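Long-range contacts in MlnE (Bacillus amyloliquefaciens subsp. plantarum, PDB 5D2E), which is a polyketide synthase of macrolactin assembly whose N-terminal B-type ketoreductase, the part described here, binds NADP(H) and probably reduces the beta-keto group of carrier-bound intermediates: residues A[383-388]-A[422-427]; A[427-432]-A[446-451]. All blocks are in the same frame, centred on the assembly; numbering follows the deposited sequence.

Contact 1 (A[383-388]-A[422-427]); sequences PKVFGT and AFANGC. With NAP (NADP nicotinamide-adenine-dinucleotide phosphate), chain B.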
# COMPACT_ATOMS: atom_id res chain seq x y z
N PRO A 383 10.36 -6.26 0.56
CA PRO A 383 9.77 -7.11 1.59
C PRO A 383 8.26 -7.07 1.75
O PRO A 383 7.64 -8.04 2.24
CB PRO A 383 10.41 -6.60 2.88
CG PRO A 383 10.86 -5.20 2.57
CD PRO A 383 11.20 -5.20 1.12
N LYS A 384 7.68 -5.93 1.39
CA LYS A 384 6.26 -5.65 1.61
C LYS A 384 5.41 -5.98 0.36
O LYS A 384 4.23 -6.23 0.46
CB LYS A 384 6.11 -4.18 2.01
CG LYS A 384 6.50 -3.91 3.45
CD LYS A 384 6.57 -2.48 3.77
CE LYS A 384 7.01 -2.23 5.22
NZ LYS A 384 6.00 -2.67 6.19
N VAL A 385 5.99 -5.92 -0.83
CA VAL A 385 5.27 -6.35 -2.05
C VAL A 385 5.53 -7.82 -2.29
O VAL A 385 4.68 -8.64 -2.00
CB VAL A 385 5.55 -5.45 -3.23
CG1 VAL A 385 4.84 -5.99 -4.50
CG2 VAL A 385 5.12 -4.05 -2.89
N PHE A 386 6.75 -8.17 -2.69
CA PHE A 386 7.07 -9.58 -2.98
C PHE A 386 7.07 -10.45 -1.75
O PHE A 386 6.53 -11.57 -1.75
CB PHE A 386 8.43 -9.66 -3.67
CG PHE A 386 8.42 -9.09 -5.04
CD1 PHE A 386 7.96 -9.85 -6.10
CD2 PHE A 386 8.84 -7.80 -5.27
CE1 PHE A 386 7.97 -9.36 -7.36
CE2 PHE A 386 8.86 -7.30 -6.57
CZ PHE A 386 8.39 -8.08 -7.61
N GLY A 387 7.65 -9.94 -0.66
CA GLY A 387 7.75 -10.73 0.57
C GLY A 387 6.41 -11.18 1.11
O GLY A 387 6.22 -12.34 1.44
N THR A 388 5.49 -10.24 1.17
CA THR A 388 4.14 -10.54 1.61
C THR A 388 3.53 -11.66 0.78
O THR A 388 2.92 -12.59 1.32
CB THR A 388 3.29 -9.28 1.49
OG1 THR A 388 3.89 -8.22 2.22
CG2 THR A 388 1.90 -9.51 2.04
N ALA A 422 5.16 4.24 0.94
CA ALA A 422 3.72 4.40 1.02
C ALA A 422 3.06 3.37 0.08
O ALA A 422 2.14 2.67 0.50
CB ALA A 422 3.33 5.81 0.66
N PHE A 423 3.59 3.24 -1.15
CA PHE A 423 3.10 2.26 -2.11
C PHE A 423 3.21 0.83 -1.55
O PHE A 423 2.26 0.04 -1.64
CB PHE A 423 3.88 2.38 -3.42
CG PHE A 423 3.61 1.26 -4.38
CD1 PHE A 423 2.51 1.34 -5.23
CD2 PHE A 423 4.36 0.14 -4.39
CE1 PHE A 423 2.22 0.35 -6.12
CE2 PHE A 423 4.04 -0.92 -5.23
CZ PHE A 423 2.98 -0.79 -6.12
N ALA A 424 4.41 0.47 -1.06
CA ALA A 424 4.66 -0.86 -0.58
C ALA A 424 3.65 -1.26 0.55
O ALA A 424 3.08 -2.36 0.56
CB ALA A 424 6.07 -1.01 -0.14
N ASN A 425 3.39 -0.34 1.46
CA ASN A 425 2.50 -0.61 2.53
C ASN A 425 1.07 -0.70 1.98
O ASN A 425 0.31 -1.59 2.37
CB ASN A 425 2.63 0.45 3.61
CG ASN A 425 3.88 0.18 4.48
OD1 ASN A 425 3.92 -0.79 5.22
ND2 ASN A 425 4.92 1.00 4.31
N GLY A 426 0.74 0.17 1.01
CA GLY A 426 -0.60 0.18 0.43
C GLY A 426 -0.87 -1.12 -0.31
O GLY A 426 -2.02 -1.59 -0.36
N CYS A 427 0.19 -1.72 -0.84
CA CYS A 427 0.08 -3.01 -1.47
C CYS A 427 -0.34 -4.14 -0.49
O CYS A 427 -1.25 -4.90 -0.81
CB CYS A 427 1.34 -3.30 -2.22
SG CYS A 427 1.21 -4.81 -3.13
PA NAP B . 13.13 -2.19 12.00
O1A NAP B . 13.62 -2.24 13.48
O2A NAP B . 14.05 -1.83 10.85
O5B NAP B . 12.66 -3.70 11.74
C5B NAP B . 12.36 -4.12 10.41
C4B NAP B . 13.11 -5.42 10.26
O4B NAP B . 12.86 -5.91 8.93
C3B NAP B . 14.66 -5.29 10.38
O3B NAP B . 15.13 -5.96 11.56
C2B NAP B . 15.19 -6.02 9.14
O2B NAP B . 16.27 -6.86 9.46
C1B NAP B . 13.94 -6.77 8.62
N9A NAP B . 13.91 -6.97 7.18
C8A NAP B . 14.01 -6.02 6.18
N7A NAP B . 14.00 -6.60 4.93
C5A NAP B . 13.81 -7.92 5.13
C6A NAP B . 13.71 -9.09 4.28
N6A NAP B . 13.75 -8.90 2.92
N1A NAP B . 13.62 -10.35 4.90
C2A NAP B . 13.58 -10.46 6.24
N3A NAP B . 13.67 -9.41 7.09
C4A NAP B . 13.79 -8.16 6.61
O3 NAP B . 11.80 -1.26 11.87
PN NAP B . 10.56 -1.19 12.91
O1N NAP B . 10.46 0.22 13.48
O2N NAP B . 10.61 -2.47 13.70
O5D NAP B . 9.23 -1.34 12.01
C5D NAP B . 8.83 -2.71 11.70
C4D NAP B . 7.66 -2.76 10.71
O4D NAP B . 6.58 -1.93 11.13
C3D NAP B . 8.11 -2.22 9.35
O3D NAP B . 7.61 -3.06 8.33
C2D NAP B . 7.56 -0.81 9.28
O2D NAP B . 7.34 -0.37 7.91
C1D NAP B . 6.28 -0.88 10.17
N1N NAP B . 6.00 0.46 10.76
C2N NAP B . 6.77 0.96 11.79
C3N NAP B . 6.57 2.22 12.39
C7N NAP B . 7.44 2.74 13.56
O7N NAP B . 7.27 3.88 14.01
N7N NAP B . 8.39 2.00 14.15
C4N NAP B . 5.53 3.01 11.86
C5N NAP B . 4.78 2.52 10.79
C6N NAP B . 5.01 1.23 10.26
P2B NAP B . 17.42 -7.34 8.39
O1X NAP B . 18.11 -6.10 7.82
O2X NAP B . 18.36 -8.27 9.22
O3X NAP B . 16.69 -8.08 7.31
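K384 and N425 carry the polar half of this contact, between the turn that enters helix 386-394 and the first half of helix 419-437. The ammonium NZ of K384 donates to N425 OD1 at 3.0 Å, tilted 22° from the amide's carbonyl plane. On the nicotinamide ribose of NADP, K384 NZ also donates to NAP O3D at 2.7 Å and, weakly, to NAP O2D at 3.2 Å, which gives NZ three partners. The chain of K384 runs extended as far as CE and bends only at the end, where chi4 of -68° swings NZ toward the amide. N425 ND2 is held by the carbonyl of Y421, one turn earlier in its own helix, which fixes the flip of the amide and leaves OD1 turned to the lysine.

Apolar packing fills the rest. At the root of the lysine, K384 CB lies 3.8 Å from A424 CB, and the small alanine lets the turn come close to the helix. V385 projects CG2 into the helix surface, where it meets C427 CB (3.9 Å), A424 CA and, obliquely, F423 CE2 at 4.1 Å. The F423 side chain also packs on helices 141-164 and 186-201. Within the turn, T388 OG1 donates to K384 O at 2.7 Å, from above the carbonyl plane.

Such a Lys–Asn pair beside the cofactor-binding Y421 is in keeping with the Lys, Tyr and Asn of ketoreductase active sites. A buried ammonium shared between an amide oxygen and two ribose hydroxyls links the cofactor ribose, through K384, to N425 of helix 419-437.

Contact 2 (A[427-432]-A[446-451]); sequences CMDGFT and SINWPL. With NAP (NADP nicotinamide-adenine-dinucleotide phosphate), chain B.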
# COMPACT_ATOMS: atom_id res chain seq x y z
N CYS A 427 0.19 -1.72 -0.84
CA CYS A 427 0.08 -3.01 -1.47
C CYS A 427 -0.34 -4.14 -0.49
O CYS A 427 -1.25 -4.90 -0.81
CB CYS A 427 1.34 -3.30 -2.22
SG CYS A 427 1.21 -4.81 -3.13
N MET A 428 0.22 -4.18 0.71
CA MET A 428 -0.27 -5.08 1.74
C MET A 428 -1.71 -4.85 2.09
O MET A 428 -2.45 -5.79 2.30
CB MET A 428 0.59 -4.98 3.02
CG MET A 428 2.03 -5.29 2.76
SD MET A 428 3.09 -5.63 4.16
CE MET A 428 2.92 -4.14 5.14
N ASP A 429 -2.10 -3.58 2.22
CA ASP A 429 -3.43 -3.24 2.55
C ASP A 429 -4.45 -3.86 1.53
O ASP A 429 -5.48 -4.45 1.95
CB ASP A 429 -3.67 -1.74 2.60
CG ASP A 429 -2.77 -0.99 3.59
OD1 ASP A 429 -2.20 -1.61 4.51
OD2 ASP A 429 -2.70 0.24 3.45
N GLY A 430 -4.15 -3.75 0.24
CA GLY A 430 -4.96 -4.36 -0.81
C GLY A 430 -4.83 -5.88 -0.90
O GLY A 430 -5.81 -6.58 -1.24
N PHE A 431 -3.69 -6.42 -0.47
CA PHE A 431 -3.46 -7.84 -0.54
C PHE A 431 -4.40 -8.62 0.38
O PHE A 431 -4.64 -9.82 0.17
CB PHE A 431 -2.00 -8.19 -0.26
CG PHE A 431 -1.65 -9.63 -0.54
CD1 PHE A 431 -1.58 -10.10 -1.85
CD2 PHE A 431 -1.44 -10.54 0.50
CE1 PHE A 431 -1.28 -11.45 -2.12
CE2 PHE A 431 -1.08 -11.85 0.23
CZ PHE A 431 -1.02 -12.33 -1.06
N THR A 432 -4.91 -7.94 1.41
CA THR A 432 -5.86 -8.55 2.29
C THR A 432 -7.05 -9.10 1.46
O THR A 432 -7.63 -10.16 1.81
CB THR A 432 -6.48 -7.57 3.30
OG1 THR A 432 -7.08 -6.51 2.58
CG2 THR A 432 -5.45 -7.01 4.31
N SER A 446 -4.31 -6.07 7.88
CA SER A 446 -3.25 -5.14 7.67
C SER A 446 -3.52 -3.99 8.61
O SER A 446 -4.61 -3.43 8.59
CB SER A 446 -3.24 -4.58 6.22
OG SER A 446 -2.08 -3.74 5.98
N ILE A 447 -2.49 -3.61 9.41
CA ILE A 447 -2.60 -2.49 10.33
C ILE A 447 -1.76 -1.30 9.86
O ILE A 447 -0.55 -1.44 9.72
CB ILE A 447 -2.14 -2.86 11.75
CG1 ILE A 447 -2.92 -4.04 12.27
CG2 ILE A 447 -2.25 -1.64 12.66
CD1 ILE A 447 -2.37 -4.68 13.56
N ASN A 448 -2.40 -0.16 9.61
CA ASN A 448 -1.65 1.01 9.21
C ASN A 448 -1.17 1.74 10.52
O ASN A 448 -1.89 2.59 11.11
CB ASN A 448 -2.50 1.94 8.44
CG ASN A 448 -3.05 1.33 7.14
OD1 ASN A 448 -4.21 0.98 7.09
ND2 ASN A 448 -2.23 1.29 6.10
N TRP A 449 0.01 1.34 10.95
CA TRP A 449 0.63 1.95 12.13
C TRP A 449 1.16 3.38 11.90
O TRP A 449 1.73 3.66 10.86
CB TRP A 449 1.83 1.14 12.53
CG TRP A 449 1.57 -0.22 13.03
CD1 TRP A 449 2.07 -1.39 12.48
CD2 TRP A 449 0.82 -0.62 14.17
NE1 TRP A 449 1.67 -2.44 13.21
CE2 TRP A 449 0.91 -2.01 14.26
CE3 TRP A 449 0.09 0.07 15.16
CZ2 TRP A 449 0.32 -2.75 15.32
CZ3 TRP A 449 -0.46 -0.67 16.25
CH2 TRP A 449 -0.40 -2.07 16.28
N PRO A 450 0.96 4.27 12.87
CA PRO A 450 1.65 5.53 12.88
C PRO A 450 3.06 5.33 13.48
O PRO A 450 3.49 4.19 13.74
CB PRO A 450 0.76 6.36 13.78
CG PRO A 450 0.45 5.37 14.86
CD PRO A 450 0.36 4.01 14.17
N LEU A 451 3.78 6.45 13.67
CA LEU A 451 5.12 6.41 14.33
C LEU A 451 5.00 6.02 15.79
O LEU A 451 4.12 6.52 16.52
CB LEU A 451 5.83 7.76 14.28
CG LEU A 451 6.47 8.02 12.95
CD1 LEU A 451 6.94 9.48 12.91
CD2 LEU A 451 7.60 7.01 12.72
PA NAP B . 13.13 -2.19 12.00
O1A NAP B . 13.62 -2.24 13.48
O2A NAP B . 14.05 -1.83 10.85
O5B NAP B . 12.66 -3.70 11.74
C5B NAP B . 12.36 -4.12 10.41
C4B NAP B . 13.11 -5.42 10.26
O4B NAP B . 12.86 -5.91 8.93
C3B NAP B . 14.66 -5.29 10.38
O3B NAP B . 15.13 -5.96 11.56
C2B NAP B . 15.19 -6.02 9.14
O2B NAP B . 16.27 -6.86 9.46
C1B NAP B . 13.94 -6.77 8.62
N9A NAP B . 13.91 -6.97 7.18
C8A NAP B . 14.01 -6.02 6.18
N7A NAP B . 14.00 -6.60 4.93
C5A NAP B . 13.81 -7.92 5.13
C6A NAP B . 13.71 -9.09 4.28
N6A NAP B . 13.75 -8.90 2.92
N1A NAP B . 13.62 -10.35 4.90
C2A NAP B . 13.58 -10.46 6.24
N3A NAP B . 13.67 -9.41 7.09
C4A NAP B . 13.79 -8.16 6.61
O3 NAP B . 11.80 -1.26 11.87
PN NAP B . 10.56 -1.19 12.91
O1N NAP B . 10.46 0.22 13.48
O2N NAP B . 10.61 -2.47 13.70
O5D NAP B . 9.23 -1.34 12.01
C5D NAP B . 8.83 -2.71 11.70
C4D NAP B . 7.66 -2.76 10.71
O4D NAP B . 6.58 -1.93 11.13
C3D NAP B . 8.11 -2.22 9.35
O3D NAP B . 7.61 -3.06 8.33
C2D NAP B . 7.56 -0.81 9.28
O2D NAP B . 7.34 -0.37 7.91
C1D NAP B . 6.28 -0.88 10.17
N1N NAP B . 6.00 0.46 10.76
C2N NAP B . 6.77 0.96 11.79
C3N NAP B . 6.57 2.22 12.39
C7N NAP B . 7.44 2.74 13.56
O7N NAP B . 7.27 3.88 14.01
N7N NAP B . 8.39 2.00 14.15
C4N NAP B . 5.53 3.01 11.86
C5N NAP B . 4.78 2.52 10.79
C6N NAP B . 5.01 1.23 10.26
P2B NAP B . 17.42 -7.34 8.39
O1X NAP B . 18.11 -6.10 7.82
O2X NAP B . 18.36 -8.27 9.22
O3X NAP B . 16.69 -8.08 7.31
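D429 lays its carboxylate over S446 and N448 of strand 446-449, and its two oxygens take different partners. S446 OG donates to D429 OD1 over 2.6 Å, on the anti lone pair; S407 OG of the adjoining strand 402-408 also bonds OD1. N448 ND2 donates to D429 OD2 at 2.9 Å in a nearly straight bond (165°), reaching its syn side. Carboxylate and amide meet tip to tip, their planes 80° apart; OD2 lies in the plane of the N448 amide, while ND2 sits 26° out of the carboxylate plane. S446 OG, anti to the backbone N, is put against OD1. N448 OD1 accepts from Q494 NE2, while ND2 also donates to S408 O.

Apolar contact is slight: T432 CG2 touches S446 CB at 3.8 Å.

Helix and strand run nearly antiparallel in the beta-alpha-beta unit 402-408, 419-437, 443-453 of the Rossmann-type domain. Past N448 the chain reaches NADP, P450 O lying 3.0 Å from NAP C4N of the nicotinamide. Buried, with S446 OG and N448 ND2 donating to it and S407 OG hydrogen-bonded to OD1, the carboxylate is probably stabilised as the anion, and it clamps the helix to the strand that leads into the nicotinamide pocket.

Both contacts are buried in the core of the ketoreductase domain and share helix 419-437, with C427 common to the two: contact 1 uses the earlier turns, contact 2 the later ones. M428 bridges them, its CG 3.3 Å from K384 O, and T388 CG2 packs on F431 CD2. Their chemistry differs with position. Contact 1 mixes aliphatic packing with a cationic side chain that itself binds the ribose, whereas contact 2 is mostly polar, an acid held by serine and amide donors, and its residues 449-451 approach the nicotinamide with the carbonyls of W449 and P450 and with L451. Together they join this helix to two segments that contact NADP, one at the ribose and one at the nicotinamide.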